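Local coordinates for protein aminotransferase (Streptomyces pactum, PDB 4ZM4) that belongs to the class-III aminotransferases, forms a two-subunit assembly and binds pyridoxal-5'-phosphate, at residues B[97-110]-B[315-329]. The protein carries 1 engineered substitution. Sequence-based numbering, arbitrary orientation.
Sequences HELDARAGALIAEL and HAALRAVVAMLGKIR
Glu109 OE1 is gripped by two nitrogens of Arg329, NH2 at 2.7 Å and NE at 2.8 Å. Both bonds are weak because their N-H directions are bent; the carboxylate stands 59° to the guanidinium plane in this salt bridge. It closes one end of a knobs-into-holes pairing of helices 98-110 and 315-329, which run in the same general direction at 39° with axes 8.7 Å apart, in a class-III aminotransferase of the PLP-dependent clan. Arg329 reaches Glu109 with CG anti to its backbone N (chi1 -178°) and an extended chain, and Leu106 CD2 lies over one face of its guanidinium. A water lies near both Arg329 NH2 and Arg102 NH2, but its contact with Arg329 is suspiciously short and a bridge between the two like-charged groups is doubtful.

Inward, Leu106 fits among Val322, Leu325, Gly326 and Arg329, while Val322 fits the reverse way among Leu99, Arg102, Ala103 and Leu106. The two methyls of Val322 divide the work: Val322 CG2 faces Ala103 N at 3.6 Å, and Val322 CG1 meets Arg102 NH1. Phe119 of strand 116-120 touches Ala103, Ile107 and Leu318, tying the pair to the large sheet. Leu99 is the third knob, its CD1 3.5 Å from His315 O.

At the far end His97 and Asp100 form a capping box: Leu99 N donates almost straight to His97 ND1, in the ring plane, and His97 N donates to Asp100 OD2. His315, whose NE2 is hydrogen-bonded to Thr93 OG1, lies obliquely against the capping ring, with His97 CD2 3.3 Å above the centre of the His315 ring.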
loop_
_atom_site.group_PDB
_atom_site.type_symbol
_atom_site.label_atom_id
_atom_site.label_comp_id
_atom_site.label_asym_id
_atom_site.label_seq_id
_atom_site.Cartn_x
_atom_site.Cartn_y
_atom_site.Cartn_z
ATOM N N HIS B 97 14.842 12.885 -2.322
ATOM C CA HIS B 97 15.784 12.610 -1.271
ATOM C C HIS B 97 16.977 11.989 -1.934
ATOM O O HIS B 97 16.828 11.382 -2.979
ATOM C CB HIS B 97 15.171 11.600 -0.282
ATOM C CG HIS B 97 15.910 11.470 1.018
ATOM N ND1 HIS B 97 17.074 10.745 1.150
ATOM C CD2 HIS B 97 15.629 11.947 2.257
ATOM C CE1 HIS B 97 17.491 10.784 2.406
ATOM N NE2 HIS B 97 16.621 11.492 3.103
ATOM N N GLU B 98 18.159 12.132 -1.335
ATOM C CA GLU B 98 19.385 11.507 -1.876
ATOM C C GLU B 98 19.287 9.994 -2.117
ATOM O O GLU B 98 19.956 9.469 -3.004
ATOM C CB GLU B 98 20.578 11.770 -0.969
ATOM C CG GLU B 98 21.048 13.188 -1.038
ATOM C CD GLU B 98 22.396 13.395 -0.394
ATOM O OE1 GLU B 98 22.467 13.255 0.855
ATOM O OE2 GLU B 98 23.353 13.748 -1.148
ATOM N N LEU B 99 18.491 9.292 -1.313
ATOM C CA LEU B 99 18.332 7.839 -1.442
ATOM C C LEU B 99 17.665 7.442 -2.773
ATOM O O LEU B 99 17.988 6.403 -3.327
ATOM C CB LEU B 99 17.504 7.278 -0.273
ATOM C CG LEU B 99 18.171 7.279 1.094
ATOM C CD1 LEU B 99 17.151 7.077 2.193
ATOM C CD2 LEU B 99 19.249 6.213 1.157
ATOM N N ASP B 100 16.745 8.271 -3.252
ATOM C CA ASP B 100 15.916 7.941 -4.420
ATOM C C ASP B 100 16.768 7.478 -5.607
ATOM O O ASP B 100 16.501 6.432 -6.175
ATOM C CB ASP B 100 15.031 9.133 -4.838
ATOM C CG ASP B 100 14.108 9.619 -3.715
ATOM O OD1 ASP B 100 14.092 9.025 -2.628
ATOM O OD2 ASP B 100 13.426 10.649 -3.890
ATOM N N ALA B 101 17.874 8.177 -5.868
ATOM C CA ALA B 101 18.819 7.766 -6.928
ATOM C C ALA B 101 19.539 6.435 -6.632
ATOM O O ALA B 101 19.802 5.642 -7.547
ATOM C CB ALA B 101 19.845 8.873 -7.210
ATOM N N ARG B 102 19.867 6.213 -5.369
ATOM C CA ARG B 102 20.571 4.982 -4.970
ATOM C C ARG B 102 19.637 3.768 -5.074
ATOM O O ARG B 102 20.034 2.741 -5.617
ATOM C CB ARG B 102 21.140 5.103 -3.568
ATOM C CG ARG B 102 22.089 6.271 -3.361
ATOM C CD ARG B 102 23.460 5.791 -2.839
ATOM N NE ARG B 102 23.933 4.583 -3.533
ATOM C CZ ARG B 102 24.054 3.325 -3.049
ATOM N NH1 ARG B 102 23.780 3.005 -1.784
ATOM N NH2 ARG B 102 24.471 2.365 -3.872
ATOM N N ALA B 103 18.395 3.915 -4.620
ATOM C CA ALA B 103 17.411 2.838 -4.796
ATOM C C ALA B 103 17.175 2.546 -6.258
ATOM O O ALA B 103 17.253 1.400 -6.691
ATOM C CB ALA B 103 16.117 3.181 -4.109
ATOM N N GLY B 104 16.927 3.587 -7.043
ATOM C CA GLY B 104 16.678 3.424 -8.468
ATOM C C GLY B 104 17.843 2.737 -9.149
ATOM O O GLY B 104 17.646 1.783 -9.914
ATOM N N ALA B 105 19.063 3.189 -8.852
ATOM C CA ALA B 105 20.284 2.666 -9.531
ATOM C C ALA B 105 20.550 1.215 -9.188
ATOM O O ALA B 105 20.864 0.400 -10.073
ATOM C CB ALA B 105 21.495 3.516 -9.196
ATOM N N LEU B 106 20.381 0.855 -7.920
ATOM C CA LEU B 106 20.444 -0.564 -7.542
ATOM C C LEU B 106 19.464 -1.454 -8.300
ATOM O O LEU B 106 19.823 -2.542 -8.743
ATOM C CB LEU B 106 20.279 -0.727 -6.023
ATOM C CG LEU B 106 21.626 -0.482 -5.331
ATOM C CD1 LEU B 106 21.482 -0.145 -3.851
ATOM C CD2 LEU B 106 22.524 -1.698 -5.538
ATOM N N ILE B 107 18.203 -1.048 -8.397
ATOM C CA ILE B 107 17.215 -1.842 -9.140
ATOM C C ILE B 107 17.675 -1.961 -10.600
ATOM O O ILE B 107 17.712 -3.066 -11.137
ATOM C CB ILE B 107 15.789 -1.226 -9.070
ATOM C CG1 ILE B 107 15.231 -1.351 -7.640
ATOM C CG2 ILE B 107 14.841 -1.910 -10.040
ATOM C CD1 ILE B 107 14.023 -0.480 -7.390
ATOM N N ALA B 108 18.075 -0.836 -11.214
ATOM C CA ALA B 108 18.474 -0.838 -12.630
ATOM C C ALA B 108 19.680 -1.751 -12.898
ATOM O O ALA B 108 19.708 -2.457 -13.901
ATOM C CB ALA B 108 18.746 0.561 -13.133
ATOM N N GLU B 109 20.622 -1.765 -11.968
ATOM C CA GLU B 109 21.830 -2.586 -12.089
ATOM C C GLU B 109 21.467 -4.047 -12.026
ATOM O O GLU B 109 21.940 -4.834 -12.829
ATOM C CB GLU B 109 22.836 -2.265 -10.955
ATOM C CG GLU B 109 24.228 -2.794 -11.237
ATOM C CD GLU B 109 25.154 -2.830 -10.010
ATOM O OE1 GLU B 109 25.041 -1.976 -9.104
ATOM O OE2 GLU B 109 25.991 -3.726 -9.953
ATOM N N LEU B 110 20.621 -4.409 -11.064
ATOM C CA LEU B 110 20.291 -5.796 -10.822
ATOM C C LEU B 110 19.218 -6.358 -11.770
ATOM O O LEU B 110 19.159 -7.579 -11.977
ATOM C CB LEU B 110 19.889 -5.991 -9.329
ATOM C CG LEU B 110 21.006 -6.246 -8.296
ATOM C CD1 LEU B 110 22.235 -5.404 -8.510
ATOM C CD2 LEU B 110 20.493 -6.027 -6.900
ATOM N N HIS B 315 11.411 7.612 2.674
ATOM C CA HIS B 315 12.850 7.455 2.889
ATOM C C HIS B 315 13.198 6.167 3.629
ATOM O O HIS B 315 14.190 5.519 3.288
ATOM C CB HIS B 315 13.439 8.664 3.618
ATOM C CG HIS B 315 12.930 9.980 3.125
ATOM N ND1 HIS B 315 12.708 10.233 1.799
ATOM C CD2 HIS B 315 12.550 11.099 3.792
ATOM C CE1 HIS B 315 12.212 11.455 1.659
ATOM N NE2 HIS B 315 12.102 12.002 2.854
ATOM N N ALA B 316 12.383 5.783 4.606
ATOM C CA ALA B 316 12.552 4.476 5.254
ATOM C C ALA B 316 12.435 3.326 4.265
ATOM O O ALA B 316 13.324 2.470 4.207
ATOM C CB ALA B 316 11.550 4.281 6.374
ATOM N N ALA B 317 11.382 3.322 3.454
ATOM C CA ALA B 317 11.205 2.277 2.440
ATOM C C ALA B 317 12.394 2.184 1.478
ATOM O O ALA B 317 12.891 1.086 1.203
ATOM C CB ALA B 317 9.926 2.506 1.629
ATOM N N LEU B 318 12.857 3.315 0.975
ATOM C CA LEU B 318 14.002 3.314 0.055
ATOM C C LEU B 318 15.348 3.016 0.751
ATOM O O LEU B 318 16.227 2.384 0.161
ATOM C CB LEU B 318 14.053 4.608 -0.763
ATOM C CG LEU B 318 12.790 4.835 -1.599
ATOM C CD1 LEU B 318 13.036 5.910 -2.658
ATOM C CD2 LEU B 318 12.290 3.556 -2.271
ATOM N N ARG B 319 15.480 3.363 2.022
ATOM C CA ARG B 319 16.628 2.873 2.795
ATOM C C ARG B 319 16.623 1.337 2.852
ATOM O O ARG B 319 17.669 0.679 2.721
ATOM C CB ARG B 319 16.625 3.489 4.203
ATOM C CG ARG B 319 17.913 3.281 4.990
ATOM C CD ARG B 319 19.098 4.040 4.396
ATOM N NE ARG B 319 20.316 3.737 5.126
ATOM C CZ ARG B 319 20.718 4.364 6.221
ATOM N NH1 ARG B 319 20.036 5.376 6.730
ATOM N NH2 ARG B 319 21.819 3.977 6.818
ATOM N N ALA B 320 15.442 0.746 3.068
ATOM C CA ALA B 320 15.339 -0.705 3.098
ATOM C C ALA B 320 15.733 -1.317 1.736
ATOM O O ALA B 320 16.385 -2.342 1.693
ATOM C CB ALA B 320 13.931 -1.135 3.503
ATOM N N VAL B 321 15.320 -0.688 0.636
ATOM C CA VAL B 321 15.657 -1.204 -0.686
ATOM C C VAL B 321 17.163 -1.132 -0.858
ATOM O O VAL B 321 17.783 -2.098 -1.302
ATOM C CB VAL B 321 14.937 -0.442 -1.831
ATOM C CG1 VAL B 321 15.469 -0.819 -3.200
ATOM C CG2 VAL B 321 13.433 -0.701 -1.797
ATOM N N VAL B 322 17.756 -0.007 -0.485
ATOM C CA VAL B 322 19.210 0.187 -0.611
ATOM C C VAL B 322 20.013 -0.814 0.214
ATOM O O VAL B 322 20.969 -1.417 -0.267
ATOM C CB VAL B 322 19.595 1.633 -0.233
ATOM C CG1 VAL B 322 21.114 1.763 0.009
ATOM C CG2 VAL B 322 19.120 2.602 -1.317
ATOM N N ALA B 323 19.614 -1.001 1.458
ATOM C CA ALA B 323 20.295 -1.975 2.324
ATOM C C ALA B 323 20.116 -3.417 1.815
ATOM O O ALA B 323 21.066 -4.196 1.813
ATOM C CB ALA B 323 19.796 -1.859 3.762
ATOM N N MET B 324 18.911 -3.750 1.351
ATOM C CA MET B 324 18.609 -5.132 0.987
ATOM C C MET B 324 19.250 -5.461 -0.324
ATOM O O MET B 324 19.920 -6.488 -0.452
ATOM C CB MET B 324 17.105 -5.349 0.912
ATOM C CG MET B 324 16.683 -6.782 0.665
ATOM S SD MET B 324 17.190 -7.959 1.942
ATOM C CE MET B 324 16.152 -9.369 1.509
ATOM N N LEU B 325 19.074 -4.593 -1.314
ATOM C CA LEU B 325 19.663 -4.863 -2.625
ATOM C C LEU B 325 21.197 -4.684 -2.578
ATOM O O LEU B 325 21.911 -5.391 -3.284
ATOM C CB LEU B 325 19.029 -4.001 -3.705
ATOM C CG LEU B 325 17.543 -4.210 -4.012
ATOM C CD1 LEU B 325 17.103 -3.442 -5.246
ATOM C CD2 LEU B 325 17.224 -5.683 -4.184
ATOM N N GLY B 326 21.687 -3.768 -1.738
ATOM C CA GLY B 326 23.115 -3.643 -1.471
ATOM C C GLY B 326 23.709 -4.902 -0.903
ATOM O O GLY B 326 24.719 -5.411 -1.411
ATOM N N LYS B 327 23.041 -5.463 0.096
ATOM C CA LYS B 327 23.447 -6.765 0.651
ATOM C C LYS B 327 23.472 -7.900 -0.382
ATOM O O LYS B 327 24.463 -8.643 -0.461
ATOM C CB LYS B 327 22.535 -7.179 1.798
ATOM C CG LYS B 327 22.838 -8.541 2.370
ATOM C CD LYS B 327 22.194 -8.730 3.727
ATOM C CE LYS B 327 22.414 -10.134 4.237
ATOM N NZ LYS B 327 21.702 -10.309 5.534
ATOM N N ILE B 328 22.392 -8.038 -1.151
ATOM C CA ILE B 328 22.307 -9.094 -2.186
ATOM C C ILE B 328 23.431 -8.958 -3.247
ATOM O O ILE B 328 24.061 -9.939 -3.665
ATOM C CB ILE B 328 20.945 -9.064 -2.895
ATOM C CG1 ILE B 328 19.850 -9.556 -1.950
ATOM C CG2 ILE B 328 20.970 -9.901 -4.178
ATOM C CD1 ILE B 328 18.441 -9.349 -2.484
ATOM N N ARG B 329 23.662 -7.721 -3.657
ATOM C CA ARG B 329 24.698 -7.406 -4.638
ATOM C C ARG B 329 26.083 -7.805 -4.137
ATOM O O ARG B 329 26.910 -8.268 -4.920
ATOM C CB ARG B 329 24.659 -5.920 -4.938
ATOM C CG ARG B 329 25.642 -5.418 -5.992
ATOM C CD ARG B 329 25.723 -3.923 -5.671
ATOM N NE ARG B 329 26.025 -2.877 -6.599
ATOM C CZ ARG B 329 26.229 -1.608 -6.235
ATOM N NH1 ARG B 329 26.256 -1.260 -4.958
ATOM N NH2 ARG B 329 26.473 -0.674 -7.174
HETATM O O HOH W 1 26.352 1.739 -6.444
#